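Orotidine 5'-phosphate decarboxylase (Methanocaldococcus jannaschii, PDB 4LUI) probably catalyses the decarboxylation of orotidine 5'-monophosphate to UMP, the second step from orotate in de novo pyrimidine synthesis, working as a homodimer of TIM-barrel subunits. Local coordinates at residues R33-A36 / L37-E41; T60-E63 / I64-E67; D112-K115 / A116-V120; K221-A224 / K225-E229. One frame throughout, in Å; residues are numbered along the deposited sequence.

Overall arrangement
The four contacts illustrate how the outer helices of a TIM barrel are organised locally, each within one continuous run of chain. From the N terminus, contact 1 forms on helix 33-43, between the first two strands. Contact 2 follows where helix 54-60 gives way to helix 63-72, contact 3 lies on helix 111-124 after the fourth strand, and contact 4 on helix 220-230 at the C-terminal end. They come in series; none nests or crosses, and none closes a long loop. Contacts 1 and 2 touch through R33, L37, E63, I64 and E67. Contacts 3 and 4 lie on opposite sides of the chain's centre, about 35 Å apart, centre to centre. Contacts 2 and 3 meet the second subunit.

Contact 1. Residues R33-A36 / L37-E41; sequences RDRA and LKIVE
R33 and R35 each lie against the residue four places ahead, L37 and I39, on helix 33-43, the helix of the first beta-alpha-beta unit of the TIM barrel. The backbone sets this spacing: L37 N, K38 N, I39 N and V40 N donate in turn to the carbonyl oxygens of R33, D34, R35 and A36, with 2.9 Å between L37 N and R33 O.

Apolar contact with the two guanidinium groups is the second theme. R33 and L37 run side by side in the same direction, and L37 CD1 sits over one face of the R33 guanidinium, 3.8 Å from NH2. In R35 the chain leaves with CG opposite the backbone N (chi1 178°) and then bends at chi2 (66°), so that I39 CD1 and CG1 lie over one face of the R35 guanidinium, CG1 offset toward its rim. K38 CD approaches R35 NH1 obliquely at 3.8 Å, and beyond it the lysine bends at chi3 and chi4 and leads away.

The polar ends of both arginines are committed elsewhere. R33 NE forms a salt bridge with E63, and R35 NH2 is hydrogen-bonded to the carbonyl oxygens of Y215 and S217. On the buried side A36 packs on L28, V30 and L56. I39 CD1 lies between the side chain and the carbonyl of R35, 3.5 Å from R35 NE and 3.4 Å from R35 O.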
ATOM      1  N   ARG B  33       2.274 -10.659  16.894  1.00 29.21           N
ATOM      2  CA  ARG B  33       2.986  -9.551  17.520  1.00 31.97           C
ATOM      3  C   ARG B  33       3.941 -10.018  18.618  1.00 27.35           C
ATOM      4  O   ARG B  33       5.008  -9.425  18.781  1.00 24.47           O
ATOM      5  CB  ARG B  33       2.031  -8.461  18.020  1.00 38.38           C
ATOM      6  CG  ARG B  33       1.304  -8.803  19.293  1.00 37.72           C
ATOM      7  CD  ARG B  33       0.354  -7.686  19.713  1.00 37.66           C
ATOM      8  NE  ARG B  33       1.038  -6.474  20.159  1.00 28.96           N
ATOM      9  CZ  ARG B  33       1.669  -6.355  21.323  1.00 34.74           C
ATOM     10  NH1 ARG B  33       1.731  -7.383  22.159  1.00 37.06           N
ATOM     11  NH2 ARG B  33       2.248  -5.210  21.653  1.00 39.82           N
ATOM     12  N   ASP B  34       3.575 -11.081  19.339  1.00 27.08           N
ATOM     13  CA  ASP B  34       4.446 -11.664  20.366  1.00 21.62           C
ATOM     14  C   ASP B  34       5.739 -12.168  19.726  1.00 22.18           C
ATOM     15  O   ASP B  34       6.840 -11.924  20.231  1.00 21.40           O
ATOM     16  CB  ASP B  34       3.766 -12.838  21.084  1.00 29.43           C
ATOM     17  CG  ASP B  34       2.568 -12.411  21.916  1.00 37.26           C
ATOM     18  OD1 ASP B  34       2.443 -11.203  22.220  1.00 34.94           O
ATOM     19  OD2 ASP B  34       1.758 -13.298  22.274  1.00 39.28           O
ATOM     20  N   ARG B  35       5.592 -12.885  18.617  1.00 21.60           N
ATOM     21  CA  ARG B  35       6.747 -13.401  17.896  1.00 22.72           C
ATOM     22  C   ARG B  35       7.631 -12.251  17.416  1.00 16.66           C
ATOM     23  O   ARG B  35       8.853 -12.311  17.523  1.00 16.41           O
ATOM     24  CB  ARG B  35       6.291 -14.250  16.711  1.00 21.84           C
ATOM     25  CG  ARG B  35       7.413 -14.804  15.857  1.00 22.68           C
ATOM     26  CD  ARG B  35       8.270 -15.821  16.602  1.00 25.86           C
ATOM     27  NE  ARG B  35       9.329 -16.346  15.733  1.00 26.59           N
ATOM     28  CZ  ARG B  35      10.412 -16.983  16.165  1.00 28.00           C
ATOM     29  NH1 ARG B  35      10.598 -17.185  17.464  1.00 28.04           N
ATOM     30  NH2 ARG B  35      11.322 -17.408  15.297  1.00 31.35           N
ATOM     31  N   ALA B  36       6.997 -11.210  16.880  1.00 14.75           N
ATOM     32  CA  ALA B  36       7.714 -10.039  16.387  1.00 13.64           C
ATOM     33  C   ALA B  36       8.522  -9.414  17.516  1.00 17.83           C
ATOM     34  O   ALA B  36       9.688  -9.067  17.346  1.00 17.41           O
ATOM     35  CB  ALA B  36       6.735  -9.025  15.801  1.00 14.34           C
ATOM     36  N   LEU B  37       7.908  -9.295  18.683  1.00 16.85           N
ATOM     37  CA  LEU B  37       8.585  -8.647  19.799  1.00 19.64           C
ATOM     38  C   LEU B  37       9.729  -9.508  20.328  1.00 21.16           C
ATOM     39  O   LEU B  37      10.765  -8.987  20.743  1.00 25.27           O
ATOM     40  CB  LEU B  37       7.587  -8.315  20.908  1.00 16.31           C
ATOM     41  CG  LEU B  37       6.645  -7.167  20.529  1.00 19.08           C
ATOM     42  CD1 LEU B  37       5.612  -6.897  21.614  1.00 23.91           C
ATOM     43  CD2 LEU B  37       7.431  -5.893  20.207  1.00 26.08           C
ATOM     44  N   LYS B  38       9.535 -10.826  20.317  1.00 18.35           N
ATOM     45  CA  LYS B  38      10.575 -11.748  20.750  1.00 19.92           C
ATOM     46  C   LYS B  38      11.804 -11.614  19.857  1.00 18.57           C
ATOM     47  O   LYS B  38      12.934 -11.545  20.335  1.00 20.90           O
ATOM     48  CB  LYS B  38      10.081 -13.195  20.728  1.00 20.65           C
ATOM     49  CG  LYS B  38      11.158 -14.181  21.160  1.00 22.49           C
ATOM     50  CD  LYS B  38      10.737 -15.645  20.976  1.00 27.24           C
ATOM     51  CE  LYS B  38       9.660 -16.060  21.969  1.00 29.92           C
ATOM     52  NZ  LYS B  38      10.085 -15.872  23.386  1.00 26.46           N
ATOM     53  N   ILE B  39      11.569 -11.557  18.556  1.00 17.36           N
ATOM     54  CA  ILE B  39      12.662 -11.487  17.598  1.00 16.27           C
ATOM     55  C   ILE B  39      13.425 -10.178  17.720  1.00 14.94           C
ATOM     56  O   ILE B  39      14.660 -10.170  17.728  1.00 16.64           O
ATOM     57  CB  ILE B  39      12.154 -11.669  16.176  1.00 15.35           C
ATOM     58  CG1 ILE B  39      11.646 -13.105  15.993  1.00 18.02           C
ATOM     59  CG2 ILE B  39      13.252 -11.341  15.166  1.00 15.88           C
ATOM     60  CD1 ILE B  39      10.729 -13.269  14.796  1.00 19.40           C
ATOM     61  N   VAL B  40      12.689  -9.074  17.811  1.00 17.90           N
ATOM     62  CA  VAL B  40      13.321  -7.761  17.961  1.00 19.90           C
ATOM     63  C   VAL B  40      14.264  -7.714  19.163  1.00 24.25           C
ATOM     64  O   VAL B  40      15.413  -7.277  19.042  1.00 20.71           O
ATOM     65  CB  VAL B  40      12.274  -6.631  18.067  1.00 18.88           C
ATOM     66  CG1 VAL B  40      12.945  -5.324  18.472  1.00 23.63           C
ATOM     67  CG2 VAL B  40      11.542  -6.457  16.746  1.00 17.06           C
ATOM     68  N   GLU B  41      13.787  -8.173  20.316  1.00 21.38           N
ATOM     69  CA  GLU B  41      14.611  -8.203  21.517  1.00 22.92           C
ATOM     70  C   GLU B  41      15.864  -9.039  21.294  1.00 24.49           C
ATOM     71  O   GLU B  41      16.950  -8.704  21.779  1.00 27.18           O
ATOM     72  CB  GLU B  41      13.808  -8.759  22.699  1.00 21.25           C
ATOM     73  CG  GLU B  41      14.635  -9.028  23.957  1.00 29.48           C
ATOM     74  CD  GLU B  41      14.958  -7.765  24.732  1.00 42.04           C
ATOM     75  OE1 GLU B  41      14.496  -6.676  24.325  1.00 40.14           O
ATOM     76  OE2 GLU B  41      15.668  -7.865  25.758  1.00 39.49           O
TER

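Contact 2. Residues T60-E63 / I64-E67; sequences TGTE and IIKE
E63 is held to E67 by the main chain, E67 N donating to E63 O at 2.9 Å, and its carboxylate is gripped as well. T60 OG1 donates at 2.8 Å to the anti lone pair of E63 OE1, the oxygen that also pairs with R33. A second regular bond, K66 N to T62 O at 3.3 Å, helps to start helix 63-72, whereas I64 N to G61 O is weak.

E63 earns these partners by folding back: with chi1 65° and chi2 85° its CD comes within 3.1 Å of I64 N. A carboxylate beside the first turn of a helix is probably favoured electrostatically. It also lies near a like charge, E63 OE2 being 4.7 Å from E67 OE2, but the latter has its own salt bridge to K70.

Packing is lighter. E67 CG touches E63 OE2 at 3.5 Å, and T62 CG2 meets I65 CD1 at 4.2 Å. G61, the first residue past the helix to leave helical angles, has positive phi and turns the chain toward helix 63-72. At this helix-to-helix junction of the TIM barrel the T62 backbone hydrogen-bonds to the second subunit. I64 packs on helix 33-43, and the I65 side chain lies about 4 Å from that of F80, a predicted substrate-binding residue on strand 75-82.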
ATOM      1  N   THR B  60      -3.179  -5.347  14.702  1.00 27.72           N
ATOM      2  CA  THR B  60      -3.416  -4.558  15.913  1.00 28.76           C
ATOM      3  C   THR B  60      -3.215  -3.054  15.749  1.00 28.48           C
ATOM      4  O   THR B  60      -3.464  -2.292  16.681  1.00 30.45           O
ATOM      5  CB  THR B  60      -2.529  -5.029  17.083  1.00 28.19           C
ATOM      6  OG1 THR B  60      -1.153  -4.914  16.711  1.00 23.71           O
ATOM      7  CG2 THR B  60      -2.840  -6.475  17.443  1.00 37.48           C
ATOM      8  N   GLY B  61      -2.771  -2.627  14.571  1.00 20.40           N
ATOM      9  CA  GLY B  61      -2.522  -1.218  14.334  1.00 24.89           C
ATOM     10  C   GLY B  61      -1.112  -0.806  14.719  1.00 23.59           C
ATOM     11  O   GLY B  61      -0.280  -1.634  15.105  1.00 21.79           O
ATOM     12  N   THR B  62      -0.855   0.494  14.633  1.00 20.29           N
ATOM     13  CA  THR B  62       0.486   1.025  14.804  1.00 18.13           C
ATOM     14  C   THR B  62       1.065   0.883  16.213  1.00 17.29           C
ATOM     15  O   THR B  62       2.235   1.184  16.412  1.00 18.29           O
ATOM     16  CB  THR B  62       0.559   2.489  14.341  1.00 19.79           C
ATOM     17  OG1 THR B  62      -0.417   3.264  15.046  1.00 22.49           O
ATOM     18  CG2 THR B  62       0.282   2.565  12.846  1.00 17.44           C
ATOM     19  N   GLU B  63       0.269   0.421  17.176  1.00 16.50           N
ATOM     20  CA  GLU B  63       0.790   0.158  18.519  1.00 22.18           C
ATOM     21  C   GLU B  63       2.039  -0.724  18.461  1.00 21.57           C
ATOM     22  O   GLU B  63       2.962  -0.540  19.244  1.00 22.42           O
ATOM     23  CB  GLU B  63      -0.273  -0.465  19.445  1.00 25.36           C
ATOM     24  CG  GLU B  63      -0.755  -1.865  19.050  1.00 25.71           C
ATOM     25  CD  GLU B  63       0.142  -2.979  19.582  1.00 29.65           C
ATOM     26  OE1 GLU B  63       0.059  -4.117  19.068  1.00 29.75           O
ATOM     27  OE2 GLU B  63       0.926  -2.714  20.517  1.00 30.80           O
ATOM     28  N   ILE B  64       2.074  -1.663  17.513  1.00 20.98           N
ATOM     29  CA  ILE B  64       3.205  -2.587  17.421  1.00 17.27           C
ATOM     30  C   ILE B  64       4.499  -1.862  17.039  1.00 18.66           C
ATOM     31  O   ILE B  64       5.577  -2.235  17.480  1.00 19.62           O
ATOM     32  CB  ILE B  64       2.911  -3.796  16.465  1.00 20.52           C
ATOM     33  CG1 ILE B  64       4.007  -4.859  16.570  1.00 19.04           C
ATOM     34  CG2 ILE B  64       2.763  -3.344  15.020  1.00 19.65           C
ATOM     35  CD1 ILE B  64       4.245  -5.367  17.978  1.00 22.72           C
ATOM     36  N   ILE B  65       4.390  -0.822  16.213  1.00 15.76           N
ATOM     37  CA  ILE B  65       5.554  -0.015  15.861  1.00 15.52           C
ATOM     38  C   ILE B  65       6.089   0.718  17.093  1.00 20.37           C
ATOM     39  O   ILE B  65       7.298   0.759  17.332  1.00 21.38           O
ATOM     40  CB  ILE B  65       5.200   1.000  14.764  1.00 14.52           C
ATOM     41  CG1 ILE B  65       4.620   0.277  13.547  1.00 17.29           C
ATOM     42  CG2 ILE B  65       6.438   1.835  14.383  1.00 19.09           C
ATOM     43  CD1 ILE B  65       4.201   1.210  12.426  1.00 17.79           C
ATOM     44  N   LYS B  66       5.173   1.285  17.871  1.00 19.40           N
ATOM     45  CA  LYS B  66       5.500   1.932  19.146  1.00 21.15           C
ATOM     46  C   LYS B  66       6.235   0.967  20.068  1.00 26.66           C
ATOM     47  O   LYS B  66       7.253   1.318  20.662  1.00 30.30           O
ATOM     48  CB  LYS B  66       4.227   2.438  19.837  1.00 23.02           C
ATOM     49  CG  LYS B  66       4.455   3.064  21.222  1.00 27.76           C
ATOM     50  CD  LYS B  66       3.165   3.633  21.841  1.00 32.32           C
ATOM     51  CE  LYS B  66       2.170   2.539  22.228  1.00 36.40           C
ATOM     52  NZ  LYS B  66       1.033   3.053  23.065  1.00 40.58           N
ATOM     53  N   GLU B  67       5.720  -0.255  20.166  1.00 21.97           N
ATOM     54  CA  GLU B  67       6.278  -1.244  21.089  1.00 23.32           C
ATOM     55  C   GLU B  67       7.655  -1.694  20.634  1.00 26.18           C
ATOM     56  O   GLU B  67       8.543  -1.909  21.454  1.00 26.98           O
ATOM     57  CB  GLU B  67       5.358  -2.457  21.215  1.00 23.83           C
ATOM     58  CG  GLU B  67       4.059  -2.188  21.937  1.00 28.33           C
ATOM     59  CD  GLU B  67       4.268  -1.738  23.373  1.00 36.12           C
ATOM     60  OE1 GLU B  67       5.088  -2.360  24.083  1.00 35.50           O
ATOM     61  OE2 GLU B  67       3.614  -0.757  23.786  1.00 38.22           O
TER

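Contact 3. Residues D112-K115 / A116-V120; sequences DSVK and AVQDV
Q118 reaches back to V114 and K115 in a local contact one helical turn long, within helix 111-124 on the outside of the barrel between strands 102-106 and 127-131. Its amide oxygen settles over the preceding turn: Q118 OE1 is 3.7 Å from K115 CA and 4.0 Å from V114 CG1. The torsions explain this, since CG opposite the carbonyl carbon (chi1 -72°) turns the otherwise extended chain toward the helix start. The other end of the amide, NE2, donates to L157 O of helix 147-157, which helps to fix the rotation of the amide.

Underneath runs the usual ladder, with Q118 N to V114 O at 3.0 Å and D119 N to K115 O at 2.8 Å. The D119 carboxylate hangs beside the same carbonyl, its CG 3.2 Å from K115 O. A116 CB rests 3.6 Å from D112 O.

On the inner side V117 packs on I103, V105 and V128. Near the helix start, S113 OG is hydrogen-bonded to the carbonyl of D84, and D112 and S113 pack on H136 of the second subunit. Facing two strands inward and a dimer partner at one end, this is the crossover helix of a beta-alpha-beta unit, in the helical shell of the TIM barrel.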
ATOM      1  N   ASP B 112       3.560  14.513  -6.879  1.00 18.35           N
ATOM      2  CA  ASP B 112       2.793  15.179  -5.833  1.00 20.70           C
ATOM      3  C   ASP B 112       2.486  14.226  -4.684  1.00 20.78           C
ATOM      4  O   ASP B 112       2.525  14.617  -3.520  1.00 18.14           O
ATOM      5  CB  ASP B 112       1.525  15.873  -6.373  1.00 18.34           C
ATOM      6  CG  ASP B 112       0.590  14.937  -7.120  1.00 19.27           C
ATOM      7  OD1 ASP B 112       0.941  13.760  -7.355  1.00 18.88           O
ATOM      8  OD2 ASP B 112      -0.510  15.405  -7.485  1.00 19.88           O
ATOM      9  N   SER B 113       2.205  12.970  -5.013  1.00 16.02           N
ATOM     10  CA  SER B 113       1.916  11.982  -3.977  1.00 14.50           C
ATOM     11  C   SER B 113       3.142  11.722  -3.107  1.00 16.30           C
ATOM     12  O   SER B 113       3.033  11.571  -1.893  1.00 16.11           O
ATOM     13  CB  SER B 113       1.419  10.689  -4.604  1.00 13.95           C
ATOM     14  OG  SER B 113       0.155  10.903  -5.190  1.00 15.36           O
ATOM     15  N   VAL B 114       4.312  11.677  -3.732  1.00 15.69           N
ATOM     16  CA  VAL B 114       5.545  11.482  -2.980  1.00 18.23           C
ATOM     17  C   VAL B 114       5.846  12.703  -2.096  1.00 16.14           C
ATOM     18  O   VAL B 114       6.148  12.564  -0.903  1.00 16.17           O
ATOM     19  CB  VAL B 114       6.728  11.181  -3.913  1.00 19.68           C
ATOM     20  CG1 VAL B 114       8.023  11.130  -3.122  1.00 17.44           C
ATOM     21  CG2 VAL B 114       6.491   9.870  -4.669  1.00 17.89           C
ATOM     22  N   LYS B 115       5.732  13.889  -2.684  1.00 14.46           N
ATOM     23  CA  LYS B 115       5.935  15.151  -1.964  1.00 16.18           C
ATOM     24  C   LYS B 115       5.044  15.270  -0.724  1.00 18.63           C
ATOM     25  O   LYS B 115       5.473  15.769   0.315  1.00 19.61           O
ATOM     26  CB  LYS B 115       5.679  16.330  -2.910  1.00 18.41           C
ATOM     27  CG  LYS B 115       6.824  16.635  -3.866  1.00 33.64           C
ATOM     28  CD  LYS B 115       6.483  17.842  -4.745  1.00 43.74           C
ATOM     29  CE  LYS B 115       7.706  18.430  -5.441  1.00 48.94           C
ATOM     30  NZ  LYS B 115       8.683  18.996  -4.463  1.00 49.28           N
ATOM     31  N   ALA B 116       3.802  14.804  -0.834  1.00 17.07           N
ATOM     32  CA  ALA B 116       2.878  14.842   0.299  1.00 17.14           C
ATOM     33  C   ALA B 116       3.436  14.086   1.500  1.00 17.75           C
ATOM     34  O   ALA B 116       3.338  14.548   2.639  1.00 18.42           O
ATOM     35  CB  ALA B 116       1.514  14.287  -0.105  1.00 18.00           C
ATOM     36  N   VAL B 117       4.025  12.924   1.243  1.00 15.91           N
ATOM     37  CA  VAL B 117       4.667  12.157   2.307  1.00 14.60           C
ATOM     38  C   VAL B 117       5.926  12.873   2.814  1.00 17.71           C
ATOM     39  O   VAL B 117       6.131  12.989   4.022  1.00 15.36           O
ATOM     40  CB  VAL B 117       5.024  10.757   1.834  1.00 13.74           C
ATOM     41  CG1 VAL B 117       5.684   9.976   2.949  1.00 13.82           C
ATOM     42  CG2 VAL B 117       3.757  10.043   1.382  1.00 14.38           C
ATOM     43  N   GLN B 118       6.745  13.378   1.889  1.00 15.39           N
ATOM     44  CA  GLN B 118       7.952  14.116   2.256  1.00 15.72           C
ATOM     45  C   GLN B 118       7.672  15.311   3.154  1.00 20.27           C
ATOM     46  O   GLN B 118       8.405  15.564   4.113  1.00 19.07           O
ATOM     47  CB  GLN B 118       8.671  14.602   0.999  1.00 17.73           C
ATOM     48  CG  GLN B 118       9.353  13.512   0.216  1.00 22.93           C
ATOM     49  CD  GLN B 118      10.142  14.100  -0.925  1.00 30.66           C
ATOM     50  OE1 GLN B 118       9.567  14.569  -1.906  1.00 25.60           O
ATOM     51  NE2 GLN B 118      11.465  14.130  -0.782  1.00 29.85           N
ATOM     52  N   ASP B 119       6.613  16.049   2.843  1.00 17.05           N
ATOM     53  CA  ASP B 119       6.276  17.234   3.614  1.00 19.56           C
ATOM     54  C   ASP B 119       5.987  16.884   5.076  1.00 19.59           C
ATOM     55  O   ASP B 119       6.375  17.623   5.984  1.00 22.21           O
ATOM     56  CB  ASP B 119       5.114  17.995   2.974  1.00 19.20           C
ATOM     57  CG  ASP B 119       5.523  18.713   1.688  1.00 27.57           C
ATOM     58  OD1 ASP B 119       6.733  18.737   1.359  1.00 27.71           O
ATOM     59  OD2 ASP B 119       4.631  19.266   1.009  1.00 31.13           O
ATOM     60  N   VAL B 120       5.335  15.748   5.299  1.00 16.15           N
ATOM     61  CA  VAL B 120       5.074  15.276   6.654  1.00 16.11           C
ATOM     62  C   VAL B 120       6.378  14.855   7.317  1.00 17.78           C
ATOM     63  O   VAL B 120       6.662  15.239   8.464  1.00 20.82           O
ATOM     64  CB  VAL B 120       4.103  14.072   6.651  1.00 16.17           C
ATOM     65  CG1 VAL B 120       4.012  13.411   8.046  1.00 17.54           C
ATOM     66  CG2 VAL B 120       2.739  14.504   6.163  1.00 18.95           C
TER

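Contact 4. Residues K221-A224 / K225-E229; sequences KEEA and KKYKE
K225, K226, Y227 and K228 donate their backbone amides to the carbonyls of K221, E222, E223 and A224 in regular helical order, with Y227 N to E223 O at 2.9 Å. Upon this frame lies a salt bridge spaced by three residues. E223 OE1 and K226 NZ approach to 2.6 Å, the ammonium meeting the oxygen nearly head-on to its C-O bond. The two side chains run side by side: E223 bends at chi2 (-48°), and K226 turns at chi3 (70°) to bring NZ across.

The ring of Y227 takes the next place. It stands obliquely beside E223 O, with CD2 3.1 Å away, and K226 CE lies over one of its faces near the rim, 3.6 Å above the plane. A second ion pair, K225 NZ to E229 OE1 at 2.8 Å, uses the syn side of the carboxylate.

Further partners place helix 220-230 in the outer helical layer, after the last strand 207-210. Y227 OH is hydrogen-bonded to the carbonyl of G192 and its ring packs on V188, both in the predicted substrate-binding segment after strand 183-186. A224 rests on Y46, K228 forms a salt bridge with D48 just before strand 49-53, and E223 and Y227 lean on I214 of helix 212-215.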
ATOM      1  N   LYS B 221      19.018 -14.505  17.121  1.00 20.33           N
ATOM      2  CA  LYS B 221      20.205 -13.726  17.507  1.00 19.20           C
ATOM      3  C   LYS B 221      21.441 -14.208  16.756  1.00 19.92           C
ATOM      4  O   LYS B 221      22.167 -13.402  16.164  1.00 21.58           O
ATOM      5  CB  LYS B 221      20.454 -13.763  19.022  1.00 20.18           C
ATOM      6  CG  LYS B 221      21.642 -12.912  19.481  1.00 19.81           C
ATOM      7  CD  LYS B 221      21.904 -13.052  20.976  1.00 24.64           C
ATOM      8  CE  LYS B 221      20.781 -12.417  21.779  1.00 33.03           C
ATOM      9  NZ  LYS B 221      20.894 -12.718  23.235  1.00 44.11           N
ATOM     10  N   GLU B 222      21.666 -15.520  16.767  1.00 21.56           N
ATOM     11  CA  GLU B 222      22.812 -16.117  16.079  1.00 21.66           C
ATOM     12  C   GLU B 222      22.767 -15.882  14.570  1.00 19.76           C
ATOM     13  O   GLU B 222      23.810 -15.702  13.936  1.00 21.47           O
ATOM     14  CB  GLU B 222      22.873 -17.623  16.332  1.00 25.90           C
ATOM     15  CG  GLU B 222      23.000 -18.026  17.784  1.00 35.45           C
ATOM     16  CD  GLU B 222      22.823 -19.522  17.971  1.00 53.40           C
ATOM     17  OE1 GLU B 222      22.545 -19.955  19.110  1.00 58.96           O
ATOM     18  OE2 GLU B 222      22.960 -20.262  16.971  1.00 53.88           O
ATOM     19  N   GLU B 223      21.568 -15.935  13.994  1.00 19.42           N
ATOM     20  CA  GLU B 223      21.415 -15.670  12.566  1.00 18.02           C
ATOM     21  C   GLU B 223      21.733 -14.215  12.248  1.00 17.44           C
ATOM     22  O   GLU B 223      22.443 -13.931  11.284  1.00 17.62           O
ATOM     23  CB  GLU B 223      20.007 -16.036  12.076  1.00 18.57           C
ATOM     24  CG  GLU B 223      19.639 -17.479  12.341  1.00 22.02           C
ATOM     25  CD  GLU B 223      20.724 -18.449  11.908  1.00 34.14           C
ATOM     26  OE1 GLU B 223      21.200 -18.345  10.760  1.00 34.57           O
ATOM     27  OE2 GLU B 223      21.099 -19.316  12.722  1.00 50.40           O
ATOM     28  N   ALA B 224      21.216 -13.289  13.053  1.00 17.04           N
ATOM     29  CA  ALA B 224      21.476 -11.869  12.816  1.00 16.98           C
ATOM     30  C   ALA B 224      22.972 -11.600  12.937  1.00 18.97           C
ATOM     31  O   ALA B 224      23.547 -10.865  12.126  1.00 17.64           O
ATOM     32  CB  ALA B 224      20.689 -11.004  13.796  1.00 18.76           C
ATOM     33  N   LYS B 225      23.599 -12.210  13.940  1.00 21.12           N
ATOM     34  CA  LYS B 225      25.047 -12.101  14.111  1.00 17.85           C
ATOM     35  C   LYS B 225      25.781 -12.572  12.862  1.00 22.32           C
ATOM     36  O   LYS B 225      26.709 -11.918  12.384  1.00 23.35           O
ATOM     37  CB  LYS B 225      25.504 -12.933  15.312  1.00 21.19           C
ATOM     38  CG  LYS B 225      27.012 -12.942  15.542  1.00 20.39           C
ATOM     39  CD  LYS B 225      27.363 -13.785  16.764  1.00 25.64           C
ATOM     40  CE  LYS B 225      28.836 -13.656  17.133  1.00 35.63           C
ATOM     41  NZ  LYS B 225      29.733 -14.334  16.158  1.00 39.21           N
ATOM     42  N   LYS B 226      25.362 -13.719  12.337  1.00 19.22           N
ATOM     43  CA  LYS B 226      25.973 -14.277  11.132  1.00 20.41           C
ATOM     44  C   LYS B 226      25.844 -13.342   9.929  1.00 19.78           C
ATOM     45  O   LYS B 226      26.814 -13.110   9.208  1.00 19.11           O
ATOM     46  CB  LYS B 226      25.350 -15.633  10.790  1.00 20.07           C
ATOM     47  CG  LYS B 226      25.791 -16.186   9.442  1.00 25.36           C
ATOM     48  CD  LYS B 226      25.133 -17.529   9.160  1.00 29.27           C
ATOM     49  CE  LYS B 226      23.644 -17.372   8.883  1.00 38.62           C
ATOM     50  NZ  LYS B 226      22.945 -18.693   8.853  1.00 40.33           N
ATOM     51  N   TYR B 227      24.651 -12.801   9.717  1.00 16.42           N
ATOM     52  CA  TYR B 227      24.427 -11.936   8.564  1.00 15.49           C
ATOM     53  C   TYR B 227      25.104 -10.576   8.721  1.00 19.78           C
ATOM     54  O   TYR B 227      25.541  -9.976   7.743  1.00 21.80           O
ATOM     55  CB  TYR B 227      22.937 -11.822   8.255  1.00 17.04           C
ATOM     56  CG  TYR B 227      22.419 -13.094   7.626  1.00 19.17           C
ATOM     57  CD1 TYR B 227      22.851 -13.483   6.366  1.00 14.80           C
ATOM     58  CD2 TYR B 227      21.529 -13.919   8.301  1.00 14.67           C
ATOM     59  CE1 TYR B 227      22.403 -14.664   5.793  1.00 16.39           C
ATOM     60  CE2 TYR B 227      21.067 -15.096   7.726  1.00 14.91           C
ATOM     61  CZ  TYR B 227      21.506 -15.453   6.469  1.00 16.03           C
ATOM     62  OH  TYR B 227      21.063 -16.636   5.899  1.00 17.58           O
ATOM     63  N   LYS B 228      25.233 -10.110   9.960  1.00 15.79           N
ATOM     64  CA  LYS B 228      25.971  -8.876  10.213  1.00 18.44           C
ATOM     65  C   LYS B 228      27.457  -9.075   9.890  1.00 23.93           C
ATOM     66  O   LYS B 228      28.098  -8.226   9.250  1.00 23.82           O
ATOM     67  CB  LYS B 228      25.776  -8.442  11.666  1.00 19.04           C
ATOM     68  CG  LYS B 228      26.519  -7.164  12.063  1.00 23.96           C
ATOM     69  CD  LYS B 228      25.895  -5.937  11.412  1.00 23.53           C
ATOM     70  CE  LYS B 228      26.243  -4.661  12.172  1.00 35.49           C
ATOM     71  NZ  LYS B 228      25.790  -3.442  11.446  1.00 36.72           N
ATOM     72  N   GLU B 229      28.000 -10.210  10.310  1.00 19.65           N
ATOM     73  CA  GLU B 229      29.413 -10.502  10.080  1.00 22.15           C
ATOM     74  C   GLU B 229      29.708 -10.801   8.605  1.00 22.37           C
ATOM     75  O   GLU B 229      30.838 -10.625   8.137  1.00 26.96           O
ATOM     76  CB  GLU B 229      29.886 -11.621  11.008  1.00 24.77           C
ATOM     77  CG  GLU B 229      29.947 -11.156  12.466  1.00 28.97           C
ATOM     78  CD  GLU B 229      30.253 -12.269  13.452  1.00 36.32           C
ATOM     79  OE1 GLU B 229      30.317 -11.984  14.669  1.00 40.14           O
ATOM     80  OE2 GLU B 229      30.431 -13.423  13.016  1.00 43.47           O
TER